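Local atomic coordinates of bacillaene synthase dehydratase PksH (Bacillus subtilis, PDB entry 3HP0), a protein that catalyses the dehydration of a carrier-tethered (S)-3-hydroxy-3-methylglutaryl group to 3-methylglutaconyl during synthesis of the antibiotic bacillaene. Residues I20-P25 against E37-V42; E87-L92 against L116-A121; A125-T130 against I170-A175. All blocks are in the same frame, centred on the assembly; numbering follows the deposited sequence.

Interaction 1: residues I20-P25 against E37-V42; sequences ITFHRP and EECLQV
Ile20 and Phe22 reach from strand 17-22 to Val42 and Cys39 of helix 34-48, which packs on the sheet of this crotonase-fold enzyme. The strand, the helix and the following strand 53-57 make up a beta-alpha-beta unit, and the contact shows how such a unit packs through a few apolar side chains. The closely packed part lies at the Ile20 end. Ile20 carries CG1 anti to its carbonyl carbon (chi1 -70°), and with the chain extended beyond it CD1 is delivered to the helix, 3.7 Å from CG1 of Val42. The two side chains run antiparallel alongside each other, so CG1 of Val42 also lies 3.9 Å from CG1 of Ile20: one methyl of the valine runs alongside the last two carbons of the isoleucine. Val42 reaches Ile9 and Val11 of the neighbouring strand 9-14 as well, while Ile20 touches Val54 of strand 53-57, which embeds the pair in the sheet-helix interface.

Further along the strand the contact thins. The backbones stay well apart, the nearest alpha carbons, CA of Ile20 and CA of Cys39, being 8.0 Å from each other, and beyond Phe22 the chain continues as a loop that does not meet 37-42. On the far side of the helix, Glu37 and Gln41 are exposed. The buried Glu38 also points elsewhere, its carboxylate taking hydrogen bonds from the backbone N of Gln7 and of Thr8. What remains at this thinner end is a sulfur-aromatic contact: SG of Cys39 sits in the plane of the Phe22 ring, at its edge, 3.9 Å from CE1.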
ATOM      1  N   ILE A  20      13.347  -2.379   1.055  1.00 36.83           N
ATOM      2  CA  ILE A  20      12.908  -1.028   1.342  1.00 38.96           C
ATOM      3  C   ILE A  20      12.198  -1.146   2.675  1.00 40.98           C
ATOM      4  O   ILE A  20      11.200  -1.856   2.779  1.00 40.50           O
ATOM      5  CB  ILE A  20      11.903  -0.517   0.303  1.00 36.50           C
ATOM      6  CG1 ILE A  20      12.599  -0.281  -1.033  1.00 34.73           C
ATOM      7  CG2 ILE A  20      11.251   0.754   0.815  1.00 38.67           C
ATOM      8  CD1 ILE A  20      11.653   0.126  -2.141  1.00 35.13           C
ATOM      9  N   THR A  21      12.730  -0.472   3.690  1.00 43.42           N
ATOM     10  CA  THR A  21      12.151  -0.507   5.021  1.00 46.68           C
ATOM     11  C   THR A  21      11.670   0.872   5.399  1.00 49.28           C
ATOM     12  O   THR A  21      12.445   1.827   5.428  1.00 49.43           O
ATOM     13  CB  THR A  21      13.173  -0.982   6.065  1.00 46.04           C
ATOM     14  OG1 THR A  21      13.603  -2.314   5.761  1.00 47.37           O
ATOM     15  CG2 THR A  21      12.559  -0.981   7.443  1.00 46.13           C
ATOM     16  N   PHE A  22      10.379   0.973   5.680  1.00 53.43           N
ATOM     17  CA  PHE A  22       9.789   2.251   6.042  1.00 57.58           C
ATOM     18  C   PHE A  22      10.174   2.611   7.473  1.00 60.93           C
ATOM     19  O   PHE A  22       9.788   1.942   8.430  1.00 61.99           O
ATOM     20  CB  PHE A  22       8.273   2.178   5.906  1.00 58.64           C
ATOM     21  CG  PHE A  22       7.820   1.808   4.525  1.00 59.80           C
ATOM     22  CD1 PHE A  22       8.179   2.597   3.432  1.00 60.07           C
ATOM     23  CD2 PHE A  22       7.032   0.684   4.308  1.00 60.53           C
ATOM     24  CE1 PHE A  22       7.761   2.270   2.155  1.00 59.36           C
ATOM     25  CE2 PHE A  22       6.607   0.348   3.029  1.00 61.47           C
ATOM     26  CZ  PHE A  22       6.972   1.147   1.946  1.00 61.16           C
ATOM     27  N   HIS A  23      10.940   3.686   7.592  1.00 63.43           N
ATOM     28  CA  HIS A  23      11.423   4.176   8.870  1.00 65.90           C
ATOM     29  C   HIS A  23      10.715   5.486   9.217  1.00 68.30           C
ATOM     30  O   HIS A  23      11.270   6.567   9.050  1.00 69.52           O
ATOM     31  CB  HIS A  23      12.932   4.380   8.795  1.00 65.18           C
ATOM     32  N   ARG A  24       9.482   5.379   9.696  1.00 69.15           N
ATOM     33  CA  ARG A  24       8.696   6.556  10.029  1.00 71.45           C
ATOM     34  C   ARG A  24       7.945   6.270  11.328  1.00 73.56           C
ATOM     35  O   ARG A  24       6.726   6.155  11.334  1.00 74.82           O
ATOM     36  CB  ARG A  24       7.713   6.844   8.904  1.00 71.69           C
ATOM     37  N   PRO A  25       8.694   6.184  12.422  1.00 74.26           N
ATOM     38  CA  PRO A  25       8.154   5.833  13.725  1.00 75.29           C
ATOM     39  C   PRO A  25       7.280   6.817  14.525  1.00 77.54           C
ATOM     40  O   PRO A  25       6.434   6.372  15.317  1.00 78.45           O
ATOM     41  CB  PRO A  25       9.283   5.333  14.610  1.00 74.90           C
ATOM     42  N   GLU A  37       8.343   9.879  -3.113  1.00 57.86           N
ATOM     43  CA  GLU A  37       9.442  10.251  -3.988  1.00 58.25           C
ATOM     44  C   GLU A  37      10.649   9.331  -3.789  1.00 56.53           C
ATOM     45  O   GLU A  37      11.248   8.865  -4.756  1.00 55.73           O
ATOM     46  CB  GLU A  37       9.833  11.717  -3.737  1.00 60.92           C
ATOM     47  CG  GLU A  37      11.005  12.224  -4.575  1.00 64.71           C
ATOM     48  CD  GLU A  37      10.839  11.947  -6.064  1.00 67.22           C
ATOM     49  OE1 GLU A  37      10.823  10.760  -6.459  1.00 68.78           O
ATOM     50  OE2 GLU A  37      10.724  12.914  -6.843  1.00 68.36           O
ATOM     51  N   GLU A  38      10.999   9.066  -2.536  1.00 55.17           N
ATOM     52  CA  GLU A  38      12.131   8.198  -2.231  1.00 55.07           C
ATOM     53  C   GLU A  38      11.944   6.786  -2.787  1.00 53.07           C
ATOM     54  O   GLU A  38      12.904   6.154  -3.224  1.00 51.96           O
ATOM     55  CB  GLU A  38      12.348   8.136  -0.718  1.00 57.28           C
ATOM     56  CG  GLU A  38      13.000   9.381  -0.147  1.00 61.71           C
ATOM     57  CD  GLU A  38      13.012   9.388   1.371  1.00 65.00           C
ATOM     58  OE1 GLU A  38      13.161   8.300   1.970  1.00 66.83           O
ATOM     59  OE2 GLU A  38      12.885  10.480   1.968  1.00 66.00           O
ATOM     60  N   CYS A  39      10.706   6.299  -2.764  1.00 52.00           N
ATOM     61  CA  CYS A  39      10.386   4.967  -3.271  1.00 49.72           C
ATOM     62  C   CYS A  39      10.509   4.923  -4.788  1.00 49.80           C
ATOM     63  O   CYS A  39      11.125   4.010  -5.342  1.00 50.37           O
ATOM     64  CB  CYS A  39       8.965   4.565  -2.866  1.00 48.63           C
ATOM     65  SG  CYS A  39       8.756   4.176  -1.113  1.00 46.00           S
ATOM     66  N   LEU A  40       9.921   5.905  -5.459  1.00 49.06           N
ATOM     67  CA  LEU A  40       9.987   5.964  -6.913  1.00 50.08           C
ATOM     68  C   LEU A  40      11.446   5.996  -7.337  1.00 50.16           C
ATOM     69  O   LEU A  40      11.830   5.428  -8.358  1.00 51.16           O
ATOM     70  CB  LEU A  40       9.268   7.211  -7.413  1.00 49.80           C
ATOM     71  CG  LEU A  40       7.773   7.186  -7.103  1.00 50.60           C
ATOM     72  CD1 LEU A  40       7.149   8.537  -7.390  1.00 51.75           C
ATOM     73  CD2 LEU A  40       7.121   6.097  -7.937  1.00 50.19           C
ATOM     74  N   GLN A  41      12.251   6.663  -6.521  1.00 50.08           N
ATOM     75  CA  GLN A  41      13.678   6.810  -6.748  1.00 50.31           C
ATOM     76  C   GLN A  41      14.411   5.481  -6.564  1.00 48.86           C
ATOM     77  O   GLN A  41      15.337   5.161  -7.311  1.00 49.01           O
ATOM     78  CB  GLN A  41      14.223   7.842  -5.770  1.00 53.08           C
ATOM     79  CG  GLN A  41      15.697   8.100  -5.887  1.00 59.09           C
ATOM     80  CD  GLN A  41      16.202   8.974  -4.760  1.00 61.29           C
ATOM     81  OE1 GLN A  41      15.640  10.037  -4.481  1.00 62.88           O
ATOM     82  NE2 GLN A  41      17.268   8.532  -4.104  1.00 63.01           N
ATOM     83  N   VAL A  42      14.004   4.716  -5.558  1.00 46.02           N
ATOM     84  CA  VAL A  42      14.612   3.421  -5.300  1.00 44.33           C
ATOM     85  C   VAL A  42      14.201   2.432  -6.394  1.00 44.32           C
ATOM     86  O   VAL A  42      15.001   1.599  -6.825  1.00 43.83           O
ATOM     87  CB  VAL A  42      14.167   2.854  -3.935  1.00 44.43           C
ATOM     88  CG1 VAL A  42      14.712   1.447  -3.759  1.00 43.39           C
ATOM     89  CG2 VAL A  42      14.645   3.753  -2.811  1.00 43.62           C
TER

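Interaction 2: residues E87-L92 against L116-A121; sequences EPLYDL and LGFVSA
Phe118 of helix 115-121 meets Leu92 and Leu89 of helix 87-98 with the far end of its ring, and the geometry can be followed outward from its backbone. At CB the side chain leaves its helix at an angle to the other one rather than straight at it. The chi1 torsion of -77° sets CG anti to the carbonyl carbon, and the ring beyond then swings toward helix 87-98. CE1 is the first ring atom to find a partner, CD2 of Leu92 at 4.1 Å. At the tip, CZ shares that same methyl and also approaches CD1 of Leu89, more loosely, at 4.4 Å. Both methyls come at the ring obliquely.

In this crotonase-fold protein the contact is a sparse helix-to-helix one near the centre of the chain, where one large ring spans the gap between two helices whose closest alpha carbons, CA of Leu92 and CA of Phe118, are 8.9 Å apart. Trp93 adds an edge-to-face contact with the Phe118 ring, and Leu89 also touches Ile36 of helix 34-48. The side chain of Leu89 is about 11 Å from those of the active-site residues Asp68 and Glu137. Within helix 115-121, the buried hydroxyl of Ser120 turns back on its own backbone: OG donates to O of Leu116 at 2.6 Å, from the opposite face of that carbonyl to Ser120 N.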
ATOM      1  N   GLU A  87      -1.723  11.204  -7.231  1.00 50.37           N
ATOM      2  CA  GLU A  87      -1.211  10.581  -8.441  1.00 48.32           C
ATOM      3  C   GLU A  87       0.140   9.923  -8.202  1.00 44.82           C
ATOM      4  O   GLU A  87       0.375   8.808  -8.654  1.00 44.66           O
ATOM      5  CB  GLU A  87      -1.112  11.603  -9.575  1.00 50.77           C
ATOM      6  CG  GLU A  87      -0.317  11.128 -10.788  1.00 55.31           C
ATOM      7  CD  GLU A  87      -0.812  11.738 -12.089  1.00 57.47           C
ATOM      8  OE1 GLU A  87      -1.426  12.825 -12.040  1.00 59.64           O
ATOM      9  OE2 GLU A  87      -0.583  11.134 -13.160  1.00 57.64           O
ATOM     10  N   PRO A  88       1.053  10.606  -7.492  1.00 42.09           N
ATOM     11  CA  PRO A  88       2.355   9.982  -7.247  1.00 40.33           C
ATOM     12  C   PRO A  88       2.207   8.646  -6.501  1.00 38.94           C
ATOM     13  O   PRO A  88       2.828   7.641  -6.863  1.00 38.40           O
ATOM     14  CB  PRO A  88       3.086  11.041  -6.424  1.00 40.40           C
ATOM     15  CG  PRO A  88       2.543  12.313  -6.987  1.00 39.84           C
ATOM     16  CD  PRO A  88       1.065  12.019  -7.077  1.00 40.78           C
ATOM     17  N   LEU A  89       1.380   8.641  -5.461  1.00 35.44           N
ATOM     18  CA  LEU A  89       1.146   7.432  -4.683  1.00 32.88           C
ATOM     19  C   LEU A  89       0.529   6.336  -5.562  1.00 30.93           C
ATOM     20  O   LEU A  89       0.956   5.178  -5.526  1.00 30.69           O
ATOM     21  CB  LEU A  89       0.204   7.729  -3.512  1.00 32.53           C
ATOM     22  CG  LEU A  89      -0.138   6.534  -2.619  1.00 33.81           C
ATOM     23  CD1 LEU A  89       1.127   6.046  -1.925  1.00 33.46           C
ATOM     24  CD2 LEU A  89      -1.188   6.926  -1.585  1.00 34.30           C
ATOM     25  N   TYR A  90      -0.474   6.708  -6.350  1.00 26.70           N
ATOM     26  CA  TYR A  90      -1.144   5.746  -7.215  1.00 24.68           C
ATOM     27  C   TYR A  90      -0.177   5.140  -8.221  1.00 26.42           C
ATOM     28  O   TYR A  90      -0.166   3.925  -8.418  1.00 26.14           O
ATOM     29  CB  TYR A  90      -2.300   6.406  -7.955  1.00 19.18           C
ATOM     30  CG  TYR A  90      -3.341   5.430  -8.470  1.00 18.35           C
ATOM     31  CD1 TYR A  90      -4.497   5.157  -7.725  1.00 14.64           C
ATOM     32  CD2 TYR A  90      -3.187   4.797  -9.709  1.00 15.05           C
ATOM     33  CE1 TYR A  90      -5.468   4.300  -8.202  1.00 14.18           C
ATOM     34  CE2 TYR A  90      -4.164   3.922 -10.196  1.00 14.14           C
ATOM     35  CZ  TYR A  90      -5.303   3.685  -9.442  1.00 17.32           C
ATOM     36  OH  TYR A  90      -6.301   2.876  -9.936  1.00 19.33           O
ATOM     37  N   ASP A  91       0.640   5.985  -8.849  1.00 28.20           N
ATOM     38  CA  ASP A  91       1.612   5.518  -9.834  1.00 28.54           C
ATOM     39  C   ASP A  91       2.676   4.635  -9.214  1.00 27.02           C
ATOM     40  O   ASP A  91       3.187   3.729  -9.863  1.00 25.30           O
ATOM     41  CB  ASP A  91       2.263   6.698 -10.553  1.00 30.36           C
ATOM     42  CG  ASP A  91       1.314   7.368 -11.513  1.00 33.13           C
ATOM     43  OD1 ASP A  91       0.584   6.635 -12.213  1.00 35.19           O
ATOM     44  OD2 ASP A  91       1.296   8.614 -11.570  1.00 36.99           O
ATOM     45  N   LEU A  92       3.005   4.912  -7.958  1.00 27.00           N
ATOM     46  CA  LEU A  92       3.977   4.115  -7.221  1.00 26.48           C
ATOM     47  C   LEU A  92       3.400   2.705  -7.062  1.00 26.86           C
ATOM     48  O   LEU A  92       4.058   1.708  -7.381  1.00 28.70           O
ATOM     49  CB  LEU A  92       4.216   4.732  -5.852  1.00 26.64           C
ATOM     50  CG  LEU A  92       5.003   3.937  -4.811  1.00 28.56           C
ATOM     51  CD1 LEU A  92       6.348   3.496  -5.368  1.00 28.88           C
ATOM     52  CD2 LEU A  92       5.175   4.808  -3.580  1.00 27.99           C
ATOM     53  N   LEU A 116      -2.515  -0.823   3.060  1.00 31.10           N
ATOM     54  CA  LEU A 116      -3.321  -1.738   2.274  1.00 29.27           C
ATOM     55  C   LEU A 116      -3.027  -1.547   0.791  1.00 27.95           C
ATOM     56  O   LEU A 116      -2.987  -2.514   0.026  1.00 26.45           O
ATOM     57  CB  LEU A 116      -4.803  -1.509   2.564  1.00 29.86           C
ATOM     58  CG  LEU A 116      -5.658  -2.742   2.302  1.00 30.73           C
ATOM     59  CD1 LEU A 116      -4.947  -3.990   2.842  1.00 31.76           C
ATOM     60  CD2 LEU A 116      -7.011  -2.574   2.961  1.00 31.07           C
ATOM     61  N   GLY A 117      -2.831  -0.296   0.387  1.00 26.71           N
ATOM     62  CA  GLY A 117      -2.497  -0.029  -0.998  1.00 24.79           C
ATOM     63  C   GLY A 117      -1.237  -0.818  -1.326  1.00 24.04           C
ATOM     64  O   GLY A 117      -1.219  -1.644  -2.243  1.00 24.00           O
ATOM     65  N   PHE A 118      -0.185  -0.574  -0.547  1.00 21.81           N
ATOM     66  CA  PHE A 118       1.094  -1.257  -0.718  1.00 22.17           C
ATOM     67  C   PHE A 118       0.980  -2.785  -0.786  1.00 21.74           C
ATOM     68  O   PHE A 118       1.456  -3.400  -1.733  1.00 22.23           O
ATOM     69  CB  PHE A 118       2.052  -0.866   0.420  1.00 20.31           C
ATOM     70  CG  PHE A 118       2.653   0.499   0.260  1.00 21.60           C
ATOM     71  CD1 PHE A 118       3.714   0.704  -0.616  1.00 20.68           C
ATOM     72  CD2 PHE A 118       2.146   1.594   0.968  1.00 23.82           C
ATOM     73  CE1 PHE A 118       4.266   1.978  -0.795  1.00 19.63           C
ATOM     74  CE2 PHE A 118       2.696   2.882   0.795  1.00 23.41           C
ATOM     75  CZ  PHE A 118       3.758   3.066  -0.093  1.00 20.32           C
ATOM     76  N   VAL A 119       0.351  -3.394   0.214  1.00 20.81           N
ATOM     77  CA  VAL A 119       0.216  -4.846   0.250  1.00 22.14           C
ATOM     78  C   VAL A 119      -0.555  -5.419  -0.939  1.00 23.19           C
ATOM     79  O   VAL A 119      -0.199  -6.472  -1.475  1.00 24.28           O
ATOM     80  CB  VAL A 119      -0.463  -5.305   1.562  1.00 21.78           C
ATOM     81  CG1 VAL A 119      -0.713  -6.793   1.525  1.00 21.32           C
ATOM     82  CG2 VAL A 119       0.421  -4.946   2.768  1.00 22.08           C
ATOM     83  N   SER A 120      -1.606  -4.718  -1.346  1.00 21.28           N
ATOM     84  CA  SER A 120      -2.438  -5.151  -2.454  1.00 21.73           C
ATOM     85  C   SER A 120      -1.702  -5.058  -3.777  1.00 21.80           C
ATOM     86  O   SER A 120      -1.850  -5.931  -4.634  1.00 20.73           O
ATOM     87  CB  SER A 120      -3.696  -4.283  -2.549  1.00 23.26           C
ATOM     88  OG  SER A 120      -4.414  -4.264  -1.329  1.00 28.31           O
ATOM     89  N   ALA A 121      -0.923  -3.987  -3.933  1.00 19.61           N
ATOM     90  CA  ALA A 121      -0.182  -3.728  -5.159  1.00 19.30           C
ATOM     91  C   ALA A 121       1.006  -4.646  -5.420  1.00 19.49           C
ATOM     92  O   ALA A 121       1.296  -4.962  -6.583  1.00 19.65           O
ATOM     93  CB  ALA A 121       0.287  -2.280  -5.168  1.00 21.14           C
TER

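Interaction 3: residues A125-T130 against I170-A175; sequences AIADQT and ISVQEA
With chi1 at 58°, Val172 holds CG1 between its backbone N and carbonyl carbon while CG2 stands anti to the N, and this fork presents both methyls to the chain at Asp128 and Gln129. The valine is in the first turn of helix 172-178, which here packs against the end of strand 124-127, an outermost strand of the five-stranded sheet in the crotonase fold. Each branch has its own carbonyl: CG2 lies 3.6 Å from O of Asp128, and CG1 lies 3.7 Å from O of Gln129. These are van der Waals contacts of methyls with backbone oxygens, and CG2 has a looser apolar neighbour in CB of Ala127. Val172 also touches Phe184, a residue of a nearby loop.

The turn after the strand is partly shaped by Asp128. Its OD1 accepts a weak bond from N of Thr130, while OD2 forms a salt bridge with Arg108. Gln129, by contrast, directs CB away from the helix, and the residue is exposed to solvent.

Across the contact, the start of the helix is closed by a capping box. Ser171 is the N-cap, and its OG accepts from N of Glu174 at 3.2 Å. The reciprocal bond is nearly straight, at 162°: Ser171 N donates to OE2 of Glu174 at 3.0 Å, meeting the anti side of the carboxylate.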
ATOM      1  N   ALA A 125       2.322 -10.901  -1.366  1.00 23.04           N
ATOM      2  CA  ALA A 125       2.195 -10.375  -0.017  1.00 24.95           C
ATOM      3  C   ALA A 125       2.208 -11.505   1.008  1.00 25.38           C
ATOM      4  O   ALA A 125       1.367 -12.400   0.960  1.00 22.86           O
ATOM      5  CB  ALA A 125       0.907  -9.561   0.109  1.00 22.88           C
ATOM      6  N   ILE A 126       3.166 -11.455   1.925  1.00 25.68           N
ATOM      7  CA  ILE A 126       3.274 -12.476   2.967  1.00 29.60           C
ATOM      8  C   ILE A 126       3.124 -11.856   4.361  1.00 29.02           C
ATOM      9  O   ILE A 126       3.383 -10.674   4.566  1.00 28.82           O
ATOM     10  CB  ILE A 126       4.633 -13.201   2.897  1.00 30.29           C
ATOM     11  CG1 ILE A 126       5.749 -12.248   3.299  1.00 29.79           C
ATOM     12  CG2 ILE A 126       4.889 -13.693   1.485  1.00 31.04           C
ATOM     13  CD1 ILE A 126       7.095 -12.893   3.310  1.00 34.70           C
ATOM     14  N   ALA A 127       2.709 -12.657   5.328  1.00 30.83           N
ATOM     15  CA  ALA A 127       2.543 -12.119   6.668  1.00 32.72           C
ATOM     16  C   ALA A 127       2.700 -13.185   7.744  1.00 34.00           C
ATOM     17  O   ALA A 127       2.958 -14.352   7.441  1.00 31.45           O
ATOM     18  CB  ALA A 127       1.166 -11.456   6.778  1.00 29.14           C
ATOM     19  N   ASP A 128       2.561 -12.760   9.000  1.00 37.43           N
ATOM     20  CA  ASP A 128       2.622 -13.668  10.140  1.00 41.94           C
ATOM     21  C   ASP A 128       1.266 -13.613  10.843  1.00 43.34           C
ATOM     22  O   ASP A 128       0.376 -12.883  10.409  1.00 44.93           O
ATOM     23  CB  ASP A 128       3.746 -13.285  11.111  1.00 42.80           C
ATOM     24  CG  ASP A 128       3.557 -11.912  11.727  1.00 44.84           C
ATOM     25  OD1 ASP A 128       2.401 -11.523  11.995  1.00 46.11           O
ATOM     26  OD2 ASP A 128       4.575 -11.229  11.965  1.00 44.17           O
ATOM     27  N   GLN A 129       1.119 -14.382  11.917  1.00 45.17           N
ATOM     28  CA  GLN A 129      -0.122 -14.463  12.698  1.00 45.92           C
ATOM     29  C   GLN A 129      -0.651 -13.107  13.161  1.00 43.84           C
ATOM     30  O   GLN A 129      -1.848 -12.927  13.383  1.00 44.48           O
ATOM     31  CB  GLN A 129       0.109 -15.307  13.953  1.00 49.77           C
ATOM     32  CG  GLN A 129       1.026 -16.482  13.777  1.00 54.46           C
ATOM     33  CD  GLN A 129       0.319 -17.680  13.196  1.00 58.48           C
ATOM     34  OE1 GLN A 129      -0.725 -18.097  13.701  1.00 61.54           O
ATOM     35  NE2 GLN A 129       0.885 -18.253  12.139  1.00 59.27           N
ATOM     36  N   THR A 130       0.259 -12.165  13.333  1.00 41.74           N
ATOM     37  CA  THR A 130      -0.074 -10.837  13.814  1.00 41.91           C
ATOM     38  C   THR A 130      -0.839  -9.886  12.883  1.00 40.81           C
ATOM     39  O   THR A 130      -1.609  -9.049  13.358  1.00 40.43           O
ATOM     40  CB  THR A 130       1.206 -10.144  14.267  1.00 43.36           C
ATOM     41  OG1 THR A 130       1.694 -10.804  15.441  1.00 45.47           O
ATOM     42  CG2 THR A 130       0.957  -8.676  14.556  1.00 45.28           C
ATOM     43  N   ILE A 170     -10.008  -7.393   9.415  1.00 37.45           N
ATOM     44  CA  ILE A 170     -10.161  -8.804   9.127  1.00 37.89           C
ATOM     45  C   ILE A 170      -8.907  -9.518   9.608  1.00 37.35           C
ATOM     46  O   ILE A 170      -7.843  -8.907   9.723  1.00 36.61           O
ATOM     47  CB  ILE A 170     -10.357  -9.063   7.619  1.00 40.09           C
ATOM     48  CG1 ILE A 170      -9.047  -8.833   6.872  1.00 40.33           C
ATOM     49  CG2 ILE A 170     -11.430  -8.125   7.063  1.00 41.16           C
ATOM     50  CD1 ILE A 170      -9.081  -9.338   5.454  1.00 44.59           C
ATOM     51  N   SER A 171      -9.042 -10.807   9.894  1.00 35.69           N
ATOM     52  CA  SER A 171      -7.929 -11.606  10.384  1.00 36.78           C
ATOM     53  C   SER A 171      -6.968 -12.004   9.265  1.00 36.67           C
ATOM     54  O   SER A 171      -7.307 -11.927   8.082  1.00 37.04           O
ATOM     55  CB  SER A 171      -8.464 -12.868  11.054  1.00 35.96           C
ATOM     56  OG  SER A 171      -9.094 -13.703  10.096  1.00 37.58           O
ATOM     57  N   VAL A 172      -5.772 -12.438   9.644  1.00 35.34           N
ATOM     58  CA  VAL A 172      -4.800 -12.870   8.659  1.00 34.74           C
ATOM     59  C   VAL A 172      -5.348 -14.109   7.946  1.00 34.32           C
ATOM     60  O   VAL A 172      -4.959 -14.408   6.817  1.00 32.42           O
ATOM     61  CB  VAL A 172      -3.439 -13.195   9.316  1.00 35.99           C
ATOM     62  CG1 VAL A 172      -3.607 -14.265  10.374  1.00 34.70           C
ATOM     63  CG2 VAL A 172      -2.446 -13.638   8.252  1.00 35.81           C
ATOM     64  N   GLN A 173      -6.264 -14.818   8.607  1.00 33.40           N
ATOM     65  CA  GLN A 173      -6.888 -16.016   8.035  1.00 32.76           C
ATOM     66  C   GLN A 173      -7.807 -15.649   6.870  1.00 32.78           C
ATOM     67  O   GLN A 173      -7.722 -16.249   5.793  1.00 31.68           O
ATOM     68  CB  GLN A 173      -7.726 -16.768   9.081  1.00 32.39           C
ATOM     69  CG  GLN A 173      -6.955 -17.540  10.144  1.00 30.69           C
ATOM     70  CD  GLN A 173      -6.119 -16.653  11.045  1.00 31.01           C
ATOM     71  OE1 GLN A 173      -6.520 -15.540  11.404  1.00 29.67           O
ATOM     72  NE2 GLN A 173      -4.951 -17.152  11.435  1.00 32.49           N
ATOM     73  N   GLU A 174      -8.697 -14.679   7.094  1.00 32.17           N
ATOM     74  CA  GLU A 174      -9.620 -14.253   6.049  1.00 34.60           C
ATOM     75  C   GLU A 174      -8.827 -13.659   4.893  1.00 32.94           C
ATOM     76  O   GLU A 174      -9.108 -13.943   3.729  1.00 33.39           O
ATOM     77  CB  GLU A 174     -10.597 -13.202   6.566  1.00 38.21           C
ATOM     78  CG  GLU A 174     -11.205 -13.518   7.898  1.00 45.05           C
ATOM     79  CD  GLU A 174     -12.220 -12.474   8.320  1.00 48.74           C
ATOM     80  OE1 GLU A 174     -13.358 -12.518   7.796  1.00 49.41           O
ATOM     81  OE2 GLU A 174     -11.871 -11.610   9.163  1.00 49.51           O
ATOM     82  N   ALA A 175      -7.840 -12.831   5.220  1.00 29.38           N
ATOM     83  CA  ALA A 175      -7.010 -12.224   4.193  1.00 29.45           C
ATOM     84  C   ALA A 175      -6.473 -13.337   3.295  1.00 28.56           C
ATOM     85  O   ALA A 175      -6.451 -13.207   2.068  1.00 27.76           O
ATOM     86  CB  ALA A 175      -5.852 -11.453   4.831  1.00 26.05           C
TER

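How the interactions relate
The three contacts follow one another along the chain, each closing before the next opens. Interactions 1 and 2 have centres about 13 Å apart and touch directly: CD1 of Leu92 packs on CD2 of Leu40, at 3.7 Å, and the rings of Phe22 and Phe118 meet. Interaction 2 also borders interaction 3, about 19 Å away between centres, through Val119 and Ala125, since helix 115-121 runs almost directly into strand 124-127. Interactions 1 and 3 do not touch, their centres being about 23 Å apart, yet both reach the same five-stranded sheet. Interaction 2 therefore links helix packing on one part of this crotonase-like core to packing at its outermost strand.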